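Local coordinates for phosphate-binding protein PstS 2 (Streptococcus pneumoniae, PDB 4H1X) that probably captures phosphate outside the cell membrane as the solute-binding component of the PstSACB ABC transporter, which imports the ion, at residues I14-G19 with E55-A60; S20-A25 with Y70-S75; L83-V88 with I232-N237. One frame throughout, in Å; residues are numbered along the deposited sequence.

Contact 1 (I14-G19 with E55-A60); sequences ISRENG and EGVLSA
Ile14 starts the contact between strand 12-16 and helix 54-63, part of the α/β core of a periplasmic-binding-protein lobe. The helix belongs to a beta-alpha-beta crossover from strand 49-51 to strand 67-72, with strand 12-16 lying between the two in the sheet. The short strand and helix segments run almost exactly antiparallel, their axes 9.3 Å apart. Ile14 divides its branches between two helix residues: CG2 lies 4.1 Å from Val57 CG2, while CD1 reaches Ala60 CB, also at 4.1 Å, one turn on. Next along the strand, Ser15 turns away from the helix, and its OG donates to Arg16 O at 2.8 Å. The Arg16 side chain then reaches back to Val57. Its chain, bent at chi2 (-68°) and chi3 (-56°), lays CD 3.6 Å from Val57 CG2 and crosses the valine at about a right angle. The guanidinium NH2 also bonds a citrate probably carried over from crystallisation. Glu17 holds the group side-on: Arg16 NE meets Glu17 OE1 at 2.8 Å and NH2 meets OE2 at 3.2 Å, each on a syn lone pair and close to the guanidinium plane.

Contact 2 (S20-A25 with Y70-S75); sequences SGTRGA and YISLGS
Thr22 and Arg23, in the first turn of helix 21-30, pack against the Tyr70 side chain near the end of strand 67-72. Tyr70 has its CG between the backbone N and the carbonyl carbon (chi1 49°), and from there the ring reaches toward the helix. Thr22 has CG2 anti to the backbone N (chi1 -60°), which puts the methyl on the ring and turns OG1 away from it: CG2 sits at the ring edge, near its plane, 3.8 Å from Tyr70 CD1. Thr22 OG1 bonds a citrate oxygen. Ser72, modelled in two conformations, may approach the same oxygen, in one of them through a weak bond.

Arg23 is stretched out from CG to NE, and its aliphatic part passes the phenol oxygen, with CG 3.4 Å and CB 3.5 Å from Tyr70 OH. Both polar ends are held from outside the two segments: Tyr70 OH takes the amide of Arg16, while Arg23 NH1 donates to the carbonyl of that same residue and NH2 makes a salt bridge with Asp42. Phe26, further along the same helix, also stacks on the Tyr70 ring.

At the N-cap, Ser20 OG accepts from Arg23 N at 3.1 Å with an N-H...O angle of 165°, and it also bonds the citrate. The citrate probably comes from the crystallisation liquor, yet a helix N-terminus and serine and threonine hydroxyls gathered round an anion are consistent with the ligand site of a phosphate-binding protein of the PstS family.

Contact 3 (L83-V88 with I232-N237); sequences LEIDGV and IAVVVN
Leu83 and Val234 meet through their peptide groups, which are the flat groups here; the side chains that meet across the two segments are aliphatic. The pair joins strands 81-85 and 223-236, antiparallel neighbours in the central sheet of the lobe. Leu83 N donates to Val234 O at 2.8 Å, and the bond is straight at both ends: 169° at the hydrogen, while the C=O...N angle at Val234 O is 173°. The return bond of the pair is replaced by a water, which accepts from Val234 N and donates to Leu83 O, at 2.8 Å in each case. The strands therefore stand further apart on that side, and the water satisfies both backbone atoms within a buried contact.

Beyond it the strand 81-85 leaves through a type I' turn from Ile85 to Val88, closed by reciprocal backbone bonds between those two residues. Side chains cover the join on one side. Ile85 reaches across at about a right angle and, in one of its two conformers, has CD1 4.2 Å from Val234 CG2, while Leu102 and helix 247-254 add further cover to both residues. Leu83 fits against two valines at once. With its CG anti to the carbonyl carbon (chi1 -68°), its CD1 lies 3.9 Å from Val234 CG1 and 3.7 Å from Val236 CG1, and CD2 rests 3.9 Å from Val236 CG2.

All three contacts reach one mixed sheet, in which strand 67-72 lies between strands 12-16 and 223-236. Contacts 1 and 3 are buried, with apolar side chains: contact 1 sets a helix against the sheet, whereas contact 3 joins two of its strands and adds a backbone bond and a water. Contact 2, nearest the centre of the chain, is only partly buried and lies with its hydroxyls at the citrate, which Arg16 of contact 1 also reaches. Arg16 is the residue that ties contact 1 to contact 2, and Ile71 O, 2.8 Å from Ala233 N, ties contact 2 to contact 3. Contacts 1 and 3 do not touch.

Contact 1 (I14-G19 with E55-A60)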
ATOM      1  N   ILE A  14     -15.052   0.288  11.366  1.00 10.51           N
ATOM      2  CA  ILE A  14     -14.538  -1.018  10.939  1.00 10.52           C
ATOM      3  C   ILE A  14     -13.030  -0.896  10.831  1.00 14.35           C
ATOM      4  O   ILE A  14     -12.552  -0.127  10.000  1.00 13.59           O
ATOM      5  CB  ILE A  14     -15.156  -1.524   9.586  1.00 13.98           C
ATOM      6  CG1 ILE A  14     -16.719  -1.449   9.529  1.00 15.75           C
ATOM      7  CG2 ILE A  14     -14.620  -2.930   9.209  1.00 14.64           C
ATOM      8  CD1 ILE A  14     -17.479  -2.115  10.621  1.00 18.67           C
ATOM      9  N   SER A  15     -12.288  -1.640  11.657  1.00 12.40           N
ATOM     10  CA  SER A  15     -10.824  -1.631  11.599  1.00 12.01           C
ATOM     11  C   SER A  15     -10.317  -2.918  10.951  1.00 14.40           C
ATOM     12  O   SER A  15     -10.979  -3.959  11.036  1.00 13.40           O
ATOM     13  CB  SER A  15     -10.244  -1.504  13.007  1.00 15.40           C
ATOM     14  OG  SER A  15      -8.848  -1.755  13.010  1.00 20.42           O
ATOM     15  N   ARG A  16      -9.123  -2.868  10.331  1.00 10.90           N
ATOM     16  CA  ARG A  16      -8.508  -4.094   9.856  1.00 11.06           C
ATOM     17  C   ARG A  16      -7.855  -4.784  11.068  1.00 15.08           C
ATOM     18  O   ARG A  16      -7.724  -4.164  12.126  1.00 13.67           O
ATOM     19  CB  ARG A  16      -7.510  -3.813   8.710  1.00 12.60           C
ATOM     20  CG  ARG A  16      -8.217  -3.698   7.354  1.00 14.20           C
ATOM     21  CD  ARG A  16      -8.833  -5.033   6.854  1.00 14.78           C
ATOM     22  NE  ARG A  16      -7.826  -6.096   6.790  1.00 17.20           N
ATOM     23  CZ  ARG A  16      -6.941  -6.225   5.809  1.00 24.26           C
ATOM     24  NH1 ARG A  16      -6.980  -5.414   4.758  1.00 14.79           N
ATOM     25  NH2 ARG A  16      -6.012  -7.164   5.868  1.00 19.04           N
ATOM     26  N   GLU A  17      -7.519  -6.080  10.944  1.00 13.27           N
ATOM     27  CA  GLU A  17      -6.922  -6.842  12.044  1.00 14.03           C
ATOM     28  C   GLU A  17      -5.532  -6.320  12.406  1.00 17.66           C
ATOM     29  O   GLU A  17      -4.879  -5.688  11.589  1.00 16.52           O
ATOM     30  CB  GLU A  17      -6.860  -8.347  11.693  1.00 15.59           C
ATOM     31  CG  GLU A  17      -5.752  -8.757  10.729  1.00 17.39           C
ATOM     32  CD  GLU A  17      -5.925  -8.390   9.269  1.00 19.85           C
ATOM     33  OE1 GLU A  17      -6.932  -7.729   8.923  1.00 16.53           O
ATOM     34  OE2 GLU A  17      -5.036  -8.754   8.468  1.00 16.40           O
ATOM     35  N   ASN A  18      -5.113  -6.552  13.654  1.00 15.78           N
ATOM     36  CA  ASN A  18      -3.793  -6.151  14.145  1.00 15.78           C
ATOM     37  C   ASN A  18      -2.705  -6.795  13.280  1.00 17.50           C
ATOM     38  O   ASN A  18      -2.790  -7.987  12.983  1.00 18.73           O
ATOM     39  CB  ASN A  18      -3.645  -6.617  15.592  1.00 16.68           C
ATOM     40  CG  ASN A  18      -2.457  -6.040  16.288  1.00 37.49           C
ATOM     41  OD1 ASN A  18      -1.314  -6.444  16.053  1.00 29.90           O
ATOM     42  ND2 ASN A  18      -2.708  -5.098  17.184  1.00 36.51           N
ATOM     43  N   GLY A  19      -1.738  -6.001  12.850  1.00 13.74           N
ATOM     44  CA  GLY A  19      -0.652  -6.474  11.995  1.00 14.40           C
ATOM     45  C   GLY A  19      -0.906  -6.277  10.515  1.00 17.40           C
ATOM     46  O   GLY A  19       0.009  -6.464   9.712  1.00 17.55           O
ATOM     47  N   GLU A  55     -12.230  -7.712   1.424  1.00 16.43           N
ATOM     48  CA  GLU A  55     -13.568  -8.248   1.156  0.50 17.24           C
ATOM     49  C   GLU A  55     -14.456  -8.125   2.409  1.00 20.31           C
ATOM     50  O   GLU A  55     -15.642  -7.813   2.311  1.00 20.39           O
ATOM     51  CB  GLU A  55     -13.474  -9.720   0.704  0.50 19.21           C
ATOM     52  CG  GLU A  55     -12.796  -9.944  -0.650  0.50 29.97           C
ATOM     53  CD  GLU A  55     -11.330  -9.569  -0.811  0.50 43.78           C
ATOM     54  OE1 GLU A  55     -10.539  -9.770   0.142  0.50 21.92           O
ATOM     55  OE2 GLU A  55     -10.972  -9.075  -1.905  0.50 39.37           O
ATOM     56  N   GLY A  56     -13.854  -8.399   3.566  1.00 14.84           N
ATOM     57  CA  GLY A  56     -14.540  -8.350   4.848  1.00 15.39           C
ATOM     58  C   GLY A  56     -14.962  -6.932   5.188  1.00 16.93           C
ATOM     59  O   GLY A  56     -16.092  -6.718   5.640  1.00 14.33           O
ATOM     60  N   VAL A  57     -14.064  -5.947   4.920  1.00 12.53           N
ATOM     61  CA  VAL A  57     -14.374  -4.518   5.150  1.00 10.99           C
ATOM     62  C   VAL A  57     -15.542  -4.131   4.227  1.00 14.46           C
ATOM     63  O   VAL A  57     -16.546  -3.622   4.722  1.00 12.44           O
ATOM     64  CB  VAL A  57     -13.166  -3.542   5.008  1.00 12.98           C
ATOM     65  CG1 VAL A  57     -13.628  -2.090   5.165  1.00 12.56           C
ATOM     66  CG2 VAL A  57     -12.105  -3.840   6.063  1.00 12.37           C
ATOM     67  N   LEU A  58     -15.446  -4.453   2.920  1.00 13.81           N
ATOM     68  CA  LEU A  58     -16.504  -4.167   1.922  1.00 14.75           C
ATOM     69  C   LEU A  58     -17.850  -4.725   2.353  1.00 17.08           C
ATOM     70  O   LEU A  58     -18.835  -3.989   2.330  1.00 17.30           O
ATOM     71  CB  LEU A  58     -16.145  -4.707   0.528  1.00 15.80           C
ATOM     72  CG  LEU A  58     -15.048  -3.944  -0.204  1.00 19.91           C
ATOM     73  CD1 LEU A  58     -14.594  -4.696  -1.431  1.00 22.08           C
ATOM     74  CD2 LEU A  58     -15.495  -2.558  -0.577  1.00 19.13           C
ATOM     75  N   SER A  59     -17.886  -5.989   2.800  1.00 15.27           N
ATOM     76  CA  SER A  59     -19.107  -6.660   3.256  1.00 15.12           C
ATOM     77  C   SER A  59     -19.705  -5.955   4.490  1.00 17.22           C
ATOM     78  O   SER A  59     -20.927  -5.770   4.556  1.00 16.10           O
ATOM     79  CB  SER A  59     -18.814  -8.124   3.581  1.00 19.56           C
ATOM     80  OG  SER A  59     -19.941  -8.736   4.191  1.00 31.22           O
ATOM     81  N   ALA A  60     -18.855  -5.636   5.492  1.00 12.36           N
ATOM     82  CA  ALA A  60     -19.293  -4.978   6.718  1.00 13.48           C
ATOM     83  C   ALA A  60     -19.858  -3.580   6.423  1.00 15.14           C
ATOM     84  O   ALA A  60     -20.870  -3.195   7.013  1.00 15.21           O
ATOM     85  CB  ALA A  60     -18.139  -4.877   7.700  1.00 14.72           C
TER

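Contact 2 (S20-A25 with Y70-S75)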
ATOM      1  N   SER A  20      -2.154  -5.904  10.127  1.00 13.66           N
ATOM      2  CA  SER A  20      -2.500  -5.623   8.722  1.00 12.98           C
ATOM      3  C   SER A  20      -1.619  -4.488   8.184  1.00 14.69           C
ATOM      4  O   SER A  20      -1.485  -3.461   8.846  1.00 12.08           O
ATOM      5  CB  SER A  20      -3.969  -5.226   8.602  1.00 14.36           C
ATOM      6  OG  SER A  20      -4.210  -4.479   7.412  1.00 22.08           O
ATOM      7  N   GLY A  21      -1.043  -4.660   6.996  1.00 14.29           N
ATOM      8  CA  GLY A  21      -0.233  -3.594   6.398  1.00 13.98           C
ATOM      9  C   GLY A  21      -1.054  -2.355   6.067  1.00 16.98           C
ATOM     10  O   GLY A  21      -0.587  -1.231   6.260  1.00 15.71           O
ATOM     11  N   THR A  22      -2.306  -2.549   5.604  1.00 13.65           N
ATOM     12  CA  THR A  22      -3.216  -1.446   5.285  1.00 14.36           C
ATOM     13  C   THR A  22      -3.564  -0.681   6.561  1.00 16.22           C
ATOM     14  O   THR A  22      -3.584   0.554   6.537  1.00 14.37           O
ATOM     15  CB  THR A  22      -4.456  -1.959   4.546  1.00 22.79           C
ATOM     16  OG1 THR A  22      -4.031  -2.590   3.329  1.00 21.24           O
ATOM     17  CG2 THR A  22      -5.433  -0.847   4.224  1.00 18.00           C
ATOM     18  N   ARG A  23      -3.765  -1.415   7.687  1.00 13.36           N
ATOM     19  CA  ARG A  23      -4.024  -0.768   8.981  1.00 11.96           C
ATOM     20  C   ARG A  23      -2.809   0.080   9.396  1.00 14.96           C
ATOM     21  O   ARG A  23      -2.978   1.211   9.836  1.00 13.72           O
ATOM     22  CB  ARG A  23      -4.333  -1.806  10.058  1.00 11.93           C
ATOM     23  CG  ARG A  23      -4.497  -1.158  11.446  1.00 13.54           C
ATOM     24  CD  ARG A  23      -5.058  -2.160  12.429  1.00 19.00           C
ATOM     25  NE  ARG A  23      -5.076  -1.635  13.801  1.00 21.71           N
ATOM     26  CZ  ARG A  23      -5.732  -2.201  14.810  1.00 28.05           C
ATOM     27  NH1 ARG A  23      -6.432  -3.313  14.617  1.00 18.29           N
ATOM     28  NH2 ARG A  23      -5.698  -1.655  16.020  1.00 19.52           N
ATOM     29  N   GLY A  24      -1.620  -0.483   9.249  1.00 14.24           N
ATOM     30  CA  GLY A  24      -0.373   0.198   9.597  1.00 14.58           C
ATOM     31  C   GLY A  24      -0.237   1.499   8.834  1.00 17.28           C
ATOM     32  O   GLY A  24       0.052   2.538   9.423  1.00 17.83           O
ATOM     33  N   ALA A  25      -0.483   1.448   7.525  1.00 14.79           N
ATOM     34  CA  ALA A  25      -0.392   2.627   6.659  1.00 15.19           C
ATOM     35  C   ALA A  25      -1.445   3.667   7.035  1.00 17.17           C
ATOM     36  O   ALA A  25      -1.111   4.841   7.241  1.00 17.73           O
ATOM     37  CB  ALA A  25      -0.566   2.214   5.218  1.00 15.85           C
ATOM     38  N   TYR A  70     -11.788   1.304   5.799  1.00 10.53           N
ATOM     39  CA  TYR A  70     -10.788   1.719   4.823  1.00  9.39           C
ATOM     40  C   TYR A  70     -10.335   0.497   4.031  1.00 11.91           C
ATOM     41  O   TYR A  70     -10.224  -0.606   4.584  1.00  9.83           O
ATOM     42  CB  TYR A  70      -9.591   2.457   5.458  1.00 10.42           C
ATOM     43  CG  TYR A  70      -9.007   1.717   6.647  1.00 11.73           C
ATOM     44  CD1 TYR A  70      -8.105   0.668   6.468  1.00 12.48           C
ATOM     45  CD2 TYR A  70      -9.344   2.073   7.950  1.00 12.15           C
ATOM     46  CE1 TYR A  70      -7.596  -0.041   7.561  1.00 13.36           C
ATOM     47  CE2 TYR A  70      -8.849   1.367   9.044  1.00 13.01           C
ATOM     48  CZ  TYR A  70      -7.957   0.329   8.848  1.00 14.09           C
ATOM     49  OH  TYR A  70      -7.477  -0.352   9.943  1.00 14.01           O
ATOM     50  N   ILE A  71     -10.101   0.694   2.737  1.00  8.95           N
ATOM     51  CA  ILE A  71      -9.646  -0.368   1.830  1.00  8.61           C
ATOM     52  C   ILE A  71      -8.633   0.183   0.841  1.00 12.58           C
ATOM     53  O   ILE A  71      -8.576   1.404   0.589  1.00 10.24           O
ATOM     54  CB  ILE A  71     -10.856  -0.971   1.011  1.00 11.55           C
ATOM     55  CG1 ILE A  71     -11.531   0.130   0.110  1.00 12.62           C
ATOM     56  CG2 ILE A  71     -11.892  -1.717   1.902  1.00 12.27           C
ATOM     57  CD1 ILE A  71     -12.670  -0.291  -0.828  1.00 19.22           C
ATOM     58  N   SER A  72      -7.877  -0.733   0.215  1.00 12.01           N
ATOM     59  CA  SER A  72      -6.984  -0.381  -0.883  0.50 11.53           C
ATOM     60  C   SER A  72      -7.857   0.245  -1.983  1.00 14.42           C
ATOM     61  O   SER A  72      -8.931  -0.295  -2.295  1.00 14.02           O
ATOM     62  CB  SER A  72      -6.267  -1.636  -1.387  0.50 15.94           C
ATOM     63  OG  SER A  72      -5.451  -2.208  -0.379  0.50 22.31           O
ATOM     64  N   LEU A  73      -7.455   1.396  -2.536  1.00 11.86           N
ATOM     65  CA  LEU A  73      -8.234   2.112  -3.557  1.00 12.34           C
ATOM     66  C   LEU A  73      -8.625   1.233  -4.770  1.00 15.74           C
ATOM     67  O   LEU A  73      -9.743   1.337  -5.240  1.00 15.32           O
ATOM     68  CB  LEU A  73      -7.474   3.352  -4.036  1.00 12.26           C
ATOM     69  CG  LEU A  73      -8.171   4.247  -5.062  1.00 17.97           C
ATOM     70  CD1 LEU A  73      -9.553   4.744  -4.552  1.00 18.79           C
ATOM     71  CD2 LEU A  73      -7.291   5.428  -5.411  1.00 21.44           C
ATOM     72  N   GLY A  74      -7.716   0.368  -5.231  1.00 14.87           N
ATOM     73  CA  GLY A  74      -7.972  -0.525  -6.361  1.00 15.37           C
ATOM     74  C   GLY A  74      -9.088  -1.531  -6.138  1.00 19.24           C
ATOM     75  O   GLY A  74      -9.591  -2.129  -7.100  1.00 19.25           O
ATOM     76  N   SER A  75      -9.480  -1.734  -4.875  1.00 14.86           N
ATOM     77  CA  SER A  75     -10.532  -2.670  -4.493  1.00 14.77           C
ATOM     78  C   SER A  75     -11.915  -2.022  -4.348  1.00 18.64           C
ATOM     79  O   SER A  75     -12.869  -2.730  -4.020  1.00 18.14           O
ATOM     80  CB  SER A  75     -10.163  -3.360  -3.188  1.00 17.88           C
ATOM     81  OG  SER A  75      -8.971  -4.119  -3.334  1.00 23.82           O
TER

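Contact 3 (L83-V88 with I232-N237)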
ATOM      1  N   LEU A  83     -15.494   8.261   0.486  1.00 13.89           N
ATOM      2  CA  LEU A  83     -15.586   9.645   0.928  1.00 13.71           C
ATOM      3  C   LEU A  83     -14.516  10.477   0.256  1.00 15.68           C
ATOM      4  O   LEU A  83     -13.430   9.973  -0.036  1.00 13.73           O
ATOM      5  CB  LEU A  83     -15.408   9.754   2.464  1.00 13.34           C
ATOM      6  CG  LEU A  83     -16.507   9.165   3.359  1.00 16.78           C
ATOM      7  CD1 LEU A  83     -16.123   9.281   4.842  1.00 16.36           C
ATOM      8  CD2 LEU A  83     -17.845   9.830   3.117  1.00 18.22           C
ATOM      9  N   GLU A  84     -14.806  11.765   0.037  1.00 12.73           N
ATOM     10  CA  GLU A  84     -13.773  12.680  -0.423  1.00 12.01           C
ATOM     11  C   GLU A  84     -12.985  13.082   0.836  1.00 18.03           C
ATOM     12  O   GLU A  84     -13.582  13.165   1.916  1.00 17.46           O
ATOM     13  CB  GLU A  84     -14.399  13.891  -1.148  1.00 13.29           C
ATOM     14  CG  GLU A  84     -15.099  13.477  -2.439  1.00 17.02           C
ATOM     15  CD  GLU A  84     -15.648  14.615  -3.279  1.00 43.84           C
ATOM     16  OE1 GLU A  84     -15.702  15.762  -2.776  1.00 41.51           O
ATOM     17  OE2 GLU A  84     -16.038  14.352  -4.439  1.00 40.08           O
ATOM     18  N   ILE A  85     -11.664  13.278   0.723  1.00 16.33           N
ATOM     19  CA  ILE A  85     -10.855  13.684   1.878  0.50 17.39           C
ATOM     20  C   ILE A  85     -10.261  15.046   1.558  1.00 23.64           C
ATOM     21  O   ILE A  85      -9.569  15.198   0.543  1.00 23.79           O
ATOM     22  CB  ILE A  85      -9.799  12.626   2.290  0.50 20.75           C
ATOM     23  CG1 ILE A  85     -10.481  11.401   2.917  0.50 21.39           C
ATOM     24  CG2 ILE A  85      -8.788  13.212   3.281  0.50 22.39           C
ATOM     25  CD1 ILE A  85     -10.715  10.325   2.011  0.50 27.09           C
ATOM     26  N   ASP A  86     -10.588  16.050   2.398  1.00 22.52           N
ATOM     27  CA  ASP A  86     -10.171  17.453   2.193  1.00 24.03           C
ATOM     28  C   ASP A  86     -10.713  17.956   0.845  1.00 28.02           C
ATOM     29  O   ASP A  86     -10.007  18.646   0.101  1.00 28.89           O
ATOM     30  CB  ASP A  86      -8.637  17.613   2.245  1.00 26.10           C
ATOM     31  CG  ASP A  86      -7.937  17.286   3.552  1.00 38.56           C
ATOM     32  OD1 ASP A  86      -8.510  17.587   4.633  1.00 37.40           O
ATOM     33  OD2 ASP A  86      -6.767  16.838   3.493  1.00 45.33           O
ATOM     34  N   GLY A  87     -11.943  17.553   0.527  1.00 23.50           N
ATOM     35  CA  GLY A  87     -12.623  17.892  -0.719  1.00 23.32           C
ATOM     36  C   GLY A  87     -12.061  17.258  -1.982  1.00 26.36           C
ATOM     37  O   GLY A  87     -12.522  17.605  -3.081  1.00 26.61           O
ATOM     38  N   VAL A  88     -11.092  16.294  -1.845  1.00 18.88           N
ATOM     39  CA  VAL A  88     -10.434  15.582  -2.970  1.00 17.75           C
ATOM     40  C   VAL A  88     -11.001  14.160  -3.135  1.00 19.70           C
ATOM     41  O   VAL A  88     -10.951  13.350  -2.203  1.00 18.22           O
ATOM     42  CB  VAL A  88      -8.883  15.521  -2.806  1.00 21.44           C
ATOM     43  CG1 VAL A  88      -8.212  14.799  -3.978  1.00 20.58           C
ATOM     44  CG2 VAL A  88      -8.276  16.916  -2.611  1.00 21.93           C
ATOM     45  N   ILE A 232      -5.536   4.618  -0.471  1.00 12.30           N
ATOM     46  CA  ILE A 232      -6.463   4.057   0.507  1.00 11.83           C
ATOM     47  C   ILE A 232      -7.769   4.853   0.402  1.00 13.25           C
ATOM     48  O   ILE A 232      -7.748   6.083   0.446  1.00 12.80           O
ATOM     49  CB  ILE A 232      -5.875   4.054   1.940  1.00 14.69           C
ATOM     50  CG1 ILE A 232      -4.642   3.111   2.049  1.00 15.70           C
ATOM     51  CG2 ILE A 232      -6.955   3.689   2.984  1.00 12.21           C
ATOM     52  CD1 ILE A 232      -3.772   3.342   3.288  1.00 21.07           C
ATOM     53  N   ALA A 233      -8.878   4.157   0.201  1.00  9.91           N
ATOM     54  CA  ALA A 233     -10.208   4.755   0.140  1.00 11.14           C
ATOM     55  C   ALA A 233     -10.884   4.572   1.484  1.00 12.28           C
ATOM     56  O   ALA A 233     -10.815   3.471   2.067  1.00 13.08           O
ATOM     57  CB  ALA A 233     -11.044   4.085  -0.955  1.00 12.24           C
ATOM     58  N   VAL A 234     -11.527   5.620   1.963  1.00  9.68           N
ATOM     59  CA  VAL A 234     -12.347   5.591   3.180  1.00  8.87           C
ATOM     60  C   VAL A 234     -13.755   5.400   2.684  1.00 12.40           C
ATOM     61  O   VAL A 234     -14.254   6.240   1.912  1.00 13.32           O
ATOM     62  CB  VAL A 234     -12.177   6.851   4.055  1.00 12.54           C
ATOM     63  CG1 VAL A 234     -13.108   6.778   5.263  1.00 12.64           C
ATOM     64  CG2 VAL A 234     -10.730   7.004   4.506  1.00 12.93           C
ATOM     65  N   VAL A 235     -14.387   4.307   3.078  1.00  8.21           N
ATOM     66  CA  VAL A 235     -15.665   3.947   2.495  1.00  7.58           C
ATOM     67  C   VAL A 235     -16.793   3.907   3.538  1.00 11.41           C
ATOM     68  O   VAL A 235     -16.591   3.496   4.687  1.00 11.66           O
ATOM     69  CB  VAL A 235     -15.573   2.589   1.724  1.00 12.00           C
ATOM     70  CG1 VAL A 235     -14.742   2.731   0.443  1.00 11.50           C
ATOM     71  CG2 VAL A 235     -15.018   1.449   2.603  1.00 12.46           C
ATOM     72  N   VAL A 236     -17.973   4.318   3.096  1.00  7.94           N
ATOM     73  CA  VAL A 236     -19.213   4.340   3.865  1.00  8.72           C
ATOM     74  C   VAL A 236     -20.297   3.594   3.073  1.00 13.62           C
ATOM     75  O   VAL A 236     -20.098   3.257   1.905  1.00 13.76           O
ATOM     76  CB  VAL A 236     -19.664   5.792   4.220  1.00 12.79           C
ATOM     77  CG1 VAL A 236     -18.628   6.502   5.092  1.00 13.51           C
ATOM     78  CG2 VAL A 236     -19.993   6.608   2.961  1.00 13.05           C
ATOM     79  N   ASN A 237     -21.437   3.343   3.716  1.00 11.46           N
ATOM     80  CA  ASN A 237     -22.552   2.687   3.061  1.00 11.81           C
ATOM     81  C   ASN A 237     -23.155   3.646   2.034  1.00 15.24           C
ATOM     82  O   ASN A 237     -23.111   4.857   2.239  1.00 14.75           O
ATOM     83  CB  ASN A 237     -23.582   2.295   4.115  1.00 11.90           C
ATOM     84  CG  ASN A 237     -24.658   1.389   3.585  1.00 22.99           C
ATOM     85  OD1 ASN A 237     -25.645   1.833   3.005  1.00 19.03           O
ATOM     86  ND2 ASN A 237     -24.495   0.099   3.802  1.00 15.57           N
TER
HETATM   87  O   HOH W   1     -11.661   7.846   0.243  1.00 13.42           O